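Local coordinates for B12-binding domain-containing protein (Kitasatospora setae, PDB 6WTE) that binds cobalamin and a [4Fe-4S] cluster and, as the radical SAM methylase TsrM, probably transfers methyl groups by a non-radical route, at residues A[218-229]-A[266-277]; A[303-314]-A[325-334]. All coordinates share one frame; numbering follows the deposited sequence.

Overall arrangement
Four neighbouring parallel strands of the radical SAM core carry both contacts: 219-221 pairs with 266-269 in interaction 1, and 304-309 with 327-335 in interaction 2. The contacts follow one another along the chain, their centres about 10 Å apart, and strands 266-269 and 304-309 are themselves neighbours, so one curved sheet runs through both. Helix 249-261 precedes strand 266-269, helix 278-294 leads on to strand 304-309, and helix 316-325 to strand 327-335, the alternation expected of a barrel-like radical SAM domain. Probable hydrogen bonds Gln-267 O to Trp-306 N and Phe-274 N to Tyr-308 O stitch them together. The iron-sulfur cluster lies beyond the C-terminal ends of these strands, where Cys-227, Glu-273 and Gln-310 reach it.

Interaction 1: A[218-229]-A[266-277]; sequences LGSILTKNGCAY and DQHTTDSEFNLS. With SF4 (iron/sulfur cluster), chain C; EDO (1,2-ethanediol), chain G.
Gly-219 to Ile-221 and Gln-267 to Thr-269 pair as parallel strands, their short axes 4.3 Å apart at closest and turned 37° against each other. Backbone bonds run from Gly-219 N to Asp-266 O at one end to Thr-270 N and Ile-221 O at the other. Glycine suits position 219 because a CB would press on Asp-266 O and on CG of Gln-267.

Past the parallel pairing, the Asp-271 carboxylate takes over. Its OD1 receives Thr-223 N on the syn lone pair at 2.8 Å and also Lys-224 N, which comes from above the carboxylate plane. These two backbone donors fix OD1 and probably restrain the carboxylate from turning; the contact of Thr-223 OG1 with Asp-271 OD2, 2.5 Å, is unusually short.

Lys-224, in the conformer described, starts with CG between its backbone N and carbonyl carbon (chi1 57°), bends at chi2 and then runs on past Asp-271. A long cationic chain suits this place: NZ meets Phe-274 O at 2.6 Å, Leu-276 O at 2.7 Å, nearly in line with that carbonyl, and Ser-277 O weakly. It thereby ties down the type I turn Glu-273 to Leu-276. Nearby, a water joins Gly-226 N to Ser-272 OG, which also bonds Glu-236.

At the cluster, Cys-227 SG binds FE2 at 2.2 Å and Glu-273 OE2 binds FE3 at 1.9 Å. Leu-276 CD1 packs 3.6 Å from Tyr-229 CD2, both beside sulfide S4. Cys-227, Cys-231 and Cys-234 form the CX3CX2C motif of radical SAM enzymes, whose remaining iron ordinarily receives S-adenosylmethionine. With a glutamate carboxylate on an iron instead, the usual reductive cleavage of that cosubstrate is likely to be hindered, consistent with non-radical catalysis.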
loop_
_atom_site.group_PDB
_atom_site.type_symbol
_atom_site.label_atom_id
_atom_site.label_comp_id
_atom_site.label_asym_id
_atom_site.label_seq_id
_atom_site.Cartn_x
_atom_site.Cartn_y
_atom_site.Cartn_z
ATOM N N LEU A 218 4.580 -2.614 13.154
ATOM C CA LEU A 218 5.580 -3.660 13.018
ATOM C C LEU A 218 6.769 -3.170 12.206
ATOM O O LEU A 218 6.667 -2.252 11.381
ATOM C CB LEU A 218 4.989 -4.894 12.336
ATOM C CG LEU A 218 3.866 -5.652 13.040
ATOM C CD1 LEU A 218 3.788 -7.052 12.460
ATOM C CD2 LEU A 218 4.085 -5.689 14.543
ATOM N N GLY A 219 7.910 -3.809 12.443
ATOM C CA GLY A 219 9.039 -3.607 11.557
ATOM C C GLY A 219 8.641 -3.906 10.124
ATOM O O GLY A 219 7.824 -4.788 9.853
ATOM N N SER A 220 9.182 -3.127 9.204
ATOM C CA SER A 220 8.951 -3.331 7.786
ATOM C C SER A 220 10.264 -3.733 7.132
ATOM O O SER A 220 11.328 -3.221 7.488
ATOM C CB SER A 220 8.401 -2.055 7.145
ATOM O OG SER A 220 9.113 -0.927 7.632
ATOM N N ILE A 221 10.199 -4.658 6.184
ATOM C CA ILE A 221 11.392 -5.042 5.442
ATOM C C ILE A 221 10.996 -5.288 3.997
ATOM O O ILE A 221 10.085 -6.072 3.717
ATOM C CB ILE A 221 12.096 -6.278 6.038
ATOM C CG1 ILE A 221 13.343 -6.618 5.217
ATOM C CG2 ILE A 221 11.147 -7.471 6.133
ATOM C CD1 ILE A 221 14.455 -5.562 5.312
ATOM N N LEU A 222 11.681 -4.611 3.086
ATOM C CA LEU A 222 11.499 -4.801 1.660
ATOM C C LEU A 222 12.533 -5.801 1.163
ATOM O O LEU A 222 13.715 -5.694 1.502
ATOM C CB LEU A 222 11.662 -3.469 0.931
ATOM C CG LEU A 222 11.601 -3.543 -0.591
ATOM C CD1 LEU A 222 10.198 -3.924 -1.027
ATOM C CD2 LEU A 222 12.020 -2.201 -1.185
ATOM N N THR A 223 12.093 -6.778 0.371
ATOM C CA THR A 223 13.042 -7.700 -0.243
ATOM C C THR A 223 13.155 -7.530 -1.749
ATOM O O THR A 223 14.211 -7.824 -2.318
ATOM C CB THR A 223 12.679 -9.161 0.089
ATOM O OG1 THR A 223 11.758 -9.690 -0.877
ATOM C CG2 THR A 223 12.066 -9.263 1.488
ATOM N N LYS A 224 12.118 -7.012 -2.397
ATOM C CA LYS A 224 12.132 -6.836 -3.842
ATOM C C LYS A 224 11.019 -5.874 -4.230
ATOM O O LYS A 224 9.920 -5.932 -3.670
ATOM C CB LYS A 224 11.959 -8.180 -4.564
ATOM C CG LYS A 224 10.694 -8.931 -4.168
ATOM C CD LYS A 224 10.903 -10.440 -4.202
ATOM C CE LYS A 224 9.702 -11.167 -3.614
ATOM N NZ LYS A 224 9.980 -12.613 -3.376
ATOM N N ASN A 225 11.303 -5.001 -5.185
ATOM C CA ASN A 225 10.297 -4.074 -5.669
ATOM C C ASN A 225 9.601 -4.634 -6.904
ATOM O O ASN A 225 10.244 -5.211 -7.782
ATOM C CB ASN A 225 10.920 -2.722 -6.010
ATOM C CG ASN A 225 9.899 -1.734 -6.509
ATOM O OD1 ASN A 225 9.147 -1.165 -5.720
ATOM N ND2 ASN A 225 9.842 -1.538 -7.827
ATOM N N GLY A 226 8.293 -4.433 -6.975
ATOM C CA GLY A 226 7.537 -4.626 -8.196
ATOM C C GLY A 226 6.673 -5.877 -8.153
ATOM O O GLY A 226 6.739 -6.691 -7.235
ATOM N N CYS A 227 5.837 -6.004 -9.187
ATOM C CA CYS A 227 5.031 -7.199 -9.400
ATOM C C CYS A 227 4.894 -7.426 -10.893
ATOM O O CYS A 227 4.535 -6.500 -11.626
ATOM C CB CYS A 227 3.634 -7.085 -8.778
ATOM S SG CYS A 227 2.680 -8.644 -8.963
ATOM N N ALA A 228 5.153 -8.654 -11.331
ATOM C CA ALA A 228 5.096 -8.988 -12.748
ATOM C C ALA A 228 3.728 -9.476 -13.206
ATOM O O ALA A 228 3.545 -9.697 -14.407
ATOM C CB ALA A 228 6.156 -10.041 -13.088
ATOM N N TYR A 229 2.765 -9.644 -12.302
ATOM C CA TYR A 229 1.425 -10.042 -12.723
ATOM C C TYR A 229 0.636 -8.792 -13.133
ATOM O O TYR A 229 1.183 -7.693 -13.252
ATOM C CB TYR A 229 0.743 -10.860 -11.629
ATOM C CG TYR A 229 1.304 -12.267 -11.500
ATOM C CD1 TYR A 229 2.194 -12.768 -12.442
ATOM C CD2 TYR A 229 0.941 -13.090 -10.443
ATOM C CE1 TYR A 229 2.710 -14.050 -12.335
ATOM C CE2 TYR A 229 1.451 -14.372 -10.324
ATOM C CZ TYR A 229 2.334 -14.846 -11.271
ATOM O OH TYR A 229 2.844 -16.119 -11.163
ATOM N N ASP A 266 9.130 -8.243 15.542
ATOM C CA ASP A 266 8.073 -8.501 14.568
ATOM C C ASP A 266 8.324 -7.673 13.315
ATOM O O ASP A 266 8.313 -6.437 13.367
ATOM C CB ASP A 266 6.705 -8.167 15.161
ATOM C CG ASP A 266 6.318 -9.095 16.292
ATOM O OD1 ASP A 266 5.864 -10.221 16.008
ATOM O OD2 ASP A 266 6.492 -8.705 17.467
ATOM N N GLN A 267 8.542 -8.343 12.190
ATOM C CA GLN A 267 8.835 -7.664 10.937
ATOM C C GLN A 267 7.881 -8.153 9.865
ATOM O O GLN A 267 7.611 -9.352 9.756
ATOM C CB GLN A 267 10.290 -7.888 10.514
ATOM C CG GLN A 267 11.277 -7.438 11.590
ATOM C CD GLN A 267 12.726 -7.706 11.235
ATOM O OE1 GLN A 267 13.043 -8.044 10.100
ATOM N NE2 GLN A 267 13.616 -7.554 12.217
ATOM N N HIS A 268 7.353 -7.209 9.098
ATOM C CA HIS A 268 6.389 -7.493 8.045
ATOM C C HIS A 268 7.052 -7.234 6.700
ATOM O O HIS A 268 7.618 -6.156 6.489
ATOM C CB HIS A 268 5.147 -6.617 8.227
ATOM C CG HIS A 268 3.948 -7.091 7.468
ATOM N ND1 HIS A 268 3.807 -6.911 6.108
ATOM C CD2 HIS A 268 2.832 -7.740 7.878
ATOM C CE1 HIS A 268 2.657 -7.428 5.714
ATOM N NE2 HIS A 268 2.047 -7.939 6.768
ATOM N N THR A 269 7.002 -8.220 5.798
ATOM C CA THR A 269 7.540 -8.005 4.458
ATOM C C THR A 269 6.697 -6.958 3.740
ATOM O O THR A 269 5.472 -6.929 3.881
ATOM C CB THR A 269 7.558 -9.308 3.645
ATOM O OG1 THR A 269 6.237 -9.858 3.573
ATOM C CG2 THR A 269 8.490 -10.322 4.280
ATOM N N THR A 270 7.358 -6.071 2.991
ATOM C CA THR A 270 6.652 -5.022 2.260
ATOM C C THR A 270 6.760 -5.188 0.749
ATOM O O THR A 270 6.610 -4.213 0.004
ATOM C CB THR A 270 7.155 -3.641 2.670
ATOM O OG1 THR A 270 8.541 -3.522 2.325
ATOM C CG2 THR A 270 6.968 -3.439 4.159
ATOM N N ASP A 271 7.061 -6.394 0.290
ATOM C CA ASP A 271 6.938 -6.723 -1.119
ATOM C C ASP A 271 5.480 -6.629 -1.551
ATOM O O ASP A 271 4.559 -6.665 -0.733
ATOM C CB ASP A 271 7.453 -8.141 -1.373
ATOM C CG ASP A 271 8.874 -8.334 -0.895
ATOM O OD1 ASP A 271 9.550 -7.326 -0.607
ATOM O OD2 ASP A 271 9.311 -9.495 -0.786
ATOM N N SER A 272 5.272 -6.552 -2.866
ATOM C CA SER A 272 3.922 -6.725 -3.388
ATOM C C SER A 272 3.383 -8.103 -3.014
ATOM O O SER A 272 2.266 -8.230 -2.498
ATOM C CB SER A 272 3.914 -6.519 -4.902
ATOM O OG SER A 272 4.128 -5.151 -5.222
ATOM N N GLU A 273 4.175 -9.147 -3.258
ATOM C CA GLU A 273 3.822 -10.514 -2.871
ATOM C C GLU A 273 5.117 -11.226 -2.515
ATOM O O GLU A 273 5.997 -11.347 -3.371
ATOM C CB GLU A 273 3.104 -11.265 -4.005
ATOM C CG GLU A 273 1.947 -10.520 -4.658
ATOM C CD GLU A 273 0.706 -10.487 -3.795
ATOM O OE1 GLU A 273 0.679 -11.187 -2.759
ATOM O OE2 GLU A 273 -0.254 -9.777 -4.161
ATOM N N PHE A 274 5.234 -11.717 -1.278
ATOM C CA PHE A 274 6.522 -12.265 -0.850
ATOM C C PHE A 274 6.900 -13.514 -1.642
ATOM O O PHE A 274 8.077 -13.705 -1.968
ATOM C CB PHE A 274 6.513 -12.570 0.651
ATOM C CG PHE A 274 7.814 -13.150 1.162
ATOM C CD1 PHE A 274 9.008 -12.474 0.990
ATOM C CD2 PHE A 274 7.834 -14.375 1.812
ATOM C CE1 PHE A 274 10.207 -13.004 1.460
ATOM C CE2 PHE A 274 9.025 -14.913 2.283
ATOM C CZ PHE A 274 10.212 -14.228 2.108
ATOM N N ASN A 275 5.928 -14.372 -1.977
ATOM C CA ASN A 275 6.244 -15.647 -2.614
ATOM C C ASN A 275 6.230 -15.595 -4.141
ATOM O O ASN A 275 6.449 -16.629 -4.778
ATOM C CB ASN A 275 5.282 -16.753 -2.132
ATOM C CG ASN A 275 3.833 -16.489 -2.518
ATOM O OD1 ASN A 275 3.393 -15.339 -2.600
ATOM N ND2 ASN A 275 3.078 -17.559 -2.743
ATOM N N LEU A 276 5.966 -14.445 -4.750
ATOM C CA LEU A 276 6.273 -14.312 -6.166
ATOM C C LEU A 276 7.748 -13.962 -6.296
ATOM O O LEU A 276 8.352 -13.421 -5.368
ATOM C CB LEU A 276 5.375 -13.269 -6.832
ATOM C CG LEU A 276 3.880 -13.615 -6.782
ATOM C CD1 LEU A 276 3.057 -12.629 -7.606
ATOM C CD2 LEU A 276 3.613 -15.052 -7.259
ATOM N N SER A 277 8.342 -14.311 -7.433
ATOM C CA SER A 277 9.798 -14.395 -7.536
ATOM C C SER A 277 10.321 -15.292 -6.409
ATOM O O SER A 277 11.012 -14.860 -5.484
ATOM C CB SER A 277 10.435 -12.999 -7.502
ATOM O OG SER A 277 11.739 -13.003 -8.055
HETATM FE FE1 SF4 C . -1.928 -9.367 -8.379
HETATM FE FE2 SF4 C . 0.646 -8.428 -8.173
HETATM FE FE3 SF4 C . -0.690 -9.136 -5.922
HETATM FE FE4 SF4 C . -1.433 -6.919 -7.277
HETATM S S1 SF4 C . 0.552 -7.245 -6.214
HETATM S S2 SF4 C . -2.814 -8.524 -6.444
HETATM S S3 SF4 C . -1.030 -7.542 -9.436
HETATM S S4 SF4 C . -0.116 -10.524 -7.648
HETATM C C1 EDO G . 7.096 -17.464 -9.010
HETATM O O1 EDO G . 8.479 -17.102 -8.931
HETATM C C2 EDO G . 6.404 -16.536 -10.006
HETATM O O2 EDO G . 6.593 -15.170 -9.602
HETATM O O HOH W 1 7.532 -6.915 -4.714
HETATM O O HOH W 2 6.421 -3.772 -5.010
HETATM O O HOH W 3 6.450 -9.374 -5.028
#

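Interaction 2: A[303-314]-A[325-334]; sequences LRLWVYCQPSPF and AGCRGVNVGS
Trp-306 brings its indole against the hollow left by Gly-329, with CE3 3.5 Å from Gly-329 CA, where any CB would collide with the ring. Arg-328 CB sits over a face of the same ring, 3.8 Å from the centroid of its six-membered part. The Arg-328 guanidinium has Arg-304 CD over its centre, while the charged end of Arg-304 turns to Asp-266. On the other face, the branched Val-307 and Val-330 interlock, CG2 to CG2 at 3.6 Å, and Val-330 CG1 touches Cys-309 SG and Phe-314 CE2, both on one side of it. The two strands belong to a beta-alpha-beta unit in which helix 316-325 makes the crossover between parallel neighbours, with a beta bulge where the register slips between Leu-305 and Trp-306. Tyr-308 points CG away from its backbone N (chi1 -170°), which sets the ring at a slant to the Asn-331 amide, their planes 54° apart, with the backbone Asn-331 O over one ring face and OH 3.4 Å from Gly-333 CA. Replacing Tyr-308 by an alanine would probably open a gap here and leave the Asn-331 amide little but its weak bond to Glu-377. Pro-311 CD abuts Val-332 CG2 at 3.8 Å, and its CG rests on Ser-334 CA.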
loop_
_atom_site.group_PDB
_atom_site.type_symbol
_atom_site.label_atom_id
_atom_site.label_comp_id
_atom_site.label_asym_id
_atom_site.label_seq_id
_atom_site.Cartn_x
_atom_site.Cartn_y
_atom_site.Cartn_z
ATOM N N LEU A 303 13.417 -13.383 15.707
ATOM C CA LEU A 303 12.613 -12.812 14.629
ATOM C C LEU A 303 11.216 -13.420 14.599
ATOM O O LEU A 303 11.037 -14.624 14.788
ATOM C CB LEU A 303 13.304 -13.040 13.285
ATOM C CG LEU A 303 12.501 -12.690 12.027
ATOM C CD1 LEU A 303 12.296 -11.182 11.926
ATOM C CD2 LEU A 303 13.191 -13.235 10.779
ATOM N N ARG A 304 10.220 -12.572 14.380
ATOM C CA ARG A 304 8.843 -13.008 14.178
ATOM C C ARG A 304 8.398 -12.391 12.857
ATOM O O ARG A 304 8.077 -11.202 12.805
ATOM C CB ARG A 304 7.956 -12.595 15.349
ATOM C CG ARG A 304 8.423 -13.197 16.675
ATOM C CD ARG A 304 7.459 -12.920 17.819
ATOM N NE ARG A 304 7.468 -11.524 18.256
ATOM C CZ ARG A 304 8.187 -11.049 19.270
ATOM N NH1 ARG A 304 8.980 -11.849 19.967
ATOM N NH2 ARG A 304 8.114 -9.762 19.589
ATOM N N LEU A 305 8.403 -13.193 11.794
ATOM C CA LEU A 305 8.219 -12.697 10.434
ATOM C C LEU A 305 6.763 -12.832 10.017
ATOM O O LEU A 305 6.148 -13.889 10.206
ATOM C CB LEU A 305 9.113 -13.459 9.454
ATOM C CG LEU A 305 9.151 -12.949 8.015
ATOM C CD1 LEU A 305 9.708 -11.537 7.970
ATOM C CD2 LEU A 305 10.001 -13.893 7.176
ATOM N N TRP A 306 6.227 -11.775 9.418
ATOM C CA TRP A 306 4.850 -11.745 8.944
ATOM C C TRP A 306 4.889 -11.433 7.458
ATOM O O TRP A 306 5.456 -10.414 7.056
ATOM C CB TRP A 306 4.032 -10.708 9.716
ATOM C CG TRP A 306 4.074 -10.950 11.204
ATOM C CD1 TRP A 306 5.020 -10.502 12.084
ATOM C CD2 TRP A 306 3.144 -11.719 11.972
ATOM N NE1 TRP A 306 4.731 -10.945 13.355
ATOM C CE2 TRP A 306 3.587 -11.700 13.310
ATOM C CE3 TRP A 306 1.983 -12.434 11.657
ATOM C CZ2 TRP A 306 2.900 -12.351 14.333
ATOM C CZ3 TRP A 306 1.305 -13.083 12.677
ATOM C CH2 TRP A 306 1.764 -13.034 13.997
ATOM N N VAL A 307 4.319 -12.319 6.644
ATOM C CA VAL A 307 4.455 -12.200 5.196
ATOM C C VAL A 307 3.077 -12.149 4.547
ATOM O O VAL A 307 2.066 -12.554 5.126
ATOM C CB VAL A 307 5.299 -13.349 4.589
ATOM C CG1 VAL A 307 6.684 -13.395 5.233
ATOM C CG2 VAL A 307 4.590 -14.714 4.741
ATOM N N TYR A 308 3.051 -11.608 3.329
ATOM C CA TYR A 308 1.853 -11.533 2.501
ATOM C C TYR A 308 2.136 -12.279 1.208
ATOM O O TYR A 308 3.165 -12.039 0.567
ATOM C CB TYR A 308 1.451 -10.082 2.196
ATOM C CG TYR A 308 0.084 -9.992 1.552
ATOM C CD1 TYR A 308 -0.074 -10.115 0.177
ATOM C CD2 TYR A 308 -1.054 -9.811 2.329
ATOM C CE1 TYR A 308 -1.326 -10.053 -0.408
ATOM C CE2 TYR A 308 -2.304 -9.743 1.756
ATOM C CZ TYR A 308 -2.435 -9.866 0.390
ATOM O OH TYR A 308 -3.684 -9.797 -0.181
ATOM N N CYS A 309 1.220 -13.172 0.822
ATOM C CA CYS A 309 1.479 -14.122 -0.248
ATOM C C CYS A 309 0.271 -14.244 -1.158
ATOM O O CYS A 309 -0.856 -13.908 -0.787
ATOM C CB CYS A 309 1.801 -15.529 0.285
ATOM S SG CYS A 309 3.377 -15.708 1.114
ATOM N N GLN A 310 0.526 -14.752 -2.344
ATOM C CA GLN A 310 -0.502 -15.305 -3.210
ATOM C C GLN A 310 -0.614 -16.800 -2.956
ATOM O O GLN A 310 0.274 -17.401 -2.339
ATOM C CB GLN A 310 -0.168 -15.034 -4.677
ATOM C CG GLN A 310 -0.349 -13.574 -5.074
ATOM C CD GLN A 310 -1.792 -13.134 -4.968
ATOM O OE1 GLN A 310 -2.643 -13.580 -5.739
ATOM N NE2 GLN A 310 -2.085 -12.283 -3.989
ATOM N N PRO A 311 -1.718 -17.428 -3.372
ATOM C CA PRO A 311 -1.877 -18.863 -3.091
ATOM C C PRO A 311 -0.807 -19.740 -3.712
ATOM O O PRO A 311 -0.556 -20.839 -3.204
ATOM C CB PRO A 311 -3.262 -19.180 -3.669
ATOM C CG PRO A 311 -3.996 -17.897 -3.598
ATOM C CD PRO A 311 -2.965 -16.829 -3.880
ATOM N N SER A 312 -0.184 -19.308 -4.804
ATOM C CA SER A 312 0.810 -20.104 -5.498
ATOM C C SER A 312 1.930 -19.179 -5.949
ATOM O O SER A 312 1.659 -18.052 -6.389
ATOM C CB SER A 312 0.202 -20.827 -6.712
ATOM O OG SER A 312 1.188 -21.562 -7.418
ATOM N N PRO A 313 3.197 -19.616 -5.859
ATOM C CA PRO A 313 3.643 -20.920 -5.365
ATOM C C PRO A 313 3.833 -20.932 -3.856
ATOM O O PRO A 313 4.454 -20.021 -3.305
ATOM C CB PRO A 313 4.978 -21.118 -6.077
ATOM C CG PRO A 313 5.521 -19.718 -6.240
ATOM C CD PRO A 313 4.324 -18.790 -6.337
ATOM N N PHE A 314 3.314 -21.970 -3.193
ATOM C CA PHE A 314 3.462 -22.106 -1.742
ATOM C C PHE A 314 3.561 -23.607 -1.473
ATOM O O PHE A 314 2.545 -24.269 -1.253
ATOM C CB PHE A 314 2.294 -21.478 -0.987
ATOM C CG PHE A 314 2.569 -21.238 0.482
ATOM C CD1 PHE A 314 2.591 -22.291 1.390
ATOM C CD2 PHE A 314 2.787 -19.953 0.956
ATOM C CE1 PHE A 314 2.837 -22.066 2.734
ATOM C CE2 PHE A 314 3.033 -19.719 2.294
ATOM C CZ PHE A 314 3.067 -20.772 3.188
ATOM N N ALA A 325 12.774 -19.972 9.623
ATOM C CA ALA A 325 13.233 -18.585 9.655
ATOM C C ALA A 325 12.569 -17.752 10.744
ATOM O O ALA A 325 13.059 -16.661 11.051
ATOM C CB ALA A 325 12.992 -17.921 8.294
ATOM N N GLY A 326 11.471 -18.219 11.318
ATOM C CA GLY A 326 10.741 -17.466 12.312
ATOM C C GLY A 326 9.415 -16.885 11.849
ATOM O O GLY A 326 8.901 -15.963 12.502
ATOM N N CYS A 327 8.853 -17.378 10.754
ATOM C CA CYS A 327 7.554 -16.900 10.312
ATOM C C CYS A 327 6.478 -17.265 11.327
ATOM O O CYS A 327 6.364 -18.422 11.746
ATOM C CB CYS A 327 7.223 -17.490 8.946
ATOM S SG CYS A 327 5.675 -16.923 8.254
ATOM N N ARG A 328 5.693 -16.267 11.727
ATOM C CA ARG A 328 4.566 -16.471 12.624
ATOM C C ARG A 328 3.219 -16.408 11.920
ATOM O O ARG A 328 2.239 -16.948 12.449
ATOM C CB ARG A 328 4.579 -15.428 13.751
ATOM C CG ARG A 328 5.701 -15.587 14.759
ATOM C CD ARG A 328 5.565 -16.899 15.521
ATOM N NE ARG A 328 6.603 -17.042 16.538
ATOM C CZ ARG A 328 6.405 -16.849 17.837
ATOM N NH1 ARG A 328 5.202 -16.512 18.286
ATOM N NH2 ARG A 328 7.410 -17.003 18.691
ATOM N N GLY A 329 3.135 -15.757 10.760
ATOM C CA GLY A 329 1.856 -15.607 10.092
ATOM C C GLY A 329 2.007 -15.393 8.607
ATOM O O GLY A 329 2.966 -14.764 8.144
ATOM N N VAL A 330 1.036 -15.911 7.855
ATOM C CA VAL A 330 0.932 -15.712 6.414
ATOM C C VAL A 330 -0.445 -15.141 6.116
ATOM O O VAL A 330 -1.464 -15.696 6.546
ATOM C CB VAL A 330 1.154 -17.024 5.632
ATOM C CG1 VAL A 330 0.869 -16.823 4.137
ATOM C CG2 VAL A 330 2.574 -17.536 5.845
ATOM N N ASN A 331 -0.468 -14.033 5.391
ATOM C CA ASN A 331 -1.685 -13.431 4.870
ATOM C C ASN A 331 -1.717 -13.719 3.375
ATOM O O ASN A 331 -0.738 -13.444 2.675
ATOM C CB ASN A 331 -1.694 -11.922 5.148
ATOM C CG ASN A 331 -3.072 -11.301 5.005
ATOM O OD1 ASN A 331 -3.958 -11.855 4.361
ATOM N ND2 ASN A 331 -3.254 -10.137 5.610
ATOM N N VAL A 332 -2.808 -14.316 2.892
ATOM C CA VAL A 332 -2.898 -14.743 1.498
ATOM C C VAL A 332 -4.071 -14.046 0.813
ATOM O O VAL A 332 -5.202 -14.062 1.319
ATOM C CB VAL A 332 -3.016 -16.273 1.365
ATOM C CG1 VAL A 332 -4.224 -16.804 2.123
ATOM C CG2 VAL A 332 -3.099 -16.640 -0.117
ATOM N N GLY A 333 -3.795 -13.438 -0.341
ATOM C CA GLY A 333 -4.827 -12.817 -1.159
ATOM C C GLY A 333 -5.503 -13.805 -2.091
ATOM O O GLY A 333 -5.384 -13.710 -3.317
ATOM N N SER A 334 -6.206 -14.777 -1.511
ATOM C CA SER A 334 -6.920 -15.758 -2.323
ATOM C C SER A 334 -8.033 -15.097 -3.129
ATOM O O SER A 334 -8.288 -15.477 -4.278
ATOM C CB SER A 334 -7.477 -16.862 -1.424
ATOM O OG SER A 334 -6.458 -17.407 -0.598
HETATM O O HOH W 4 8.883 -16.585 15.659
#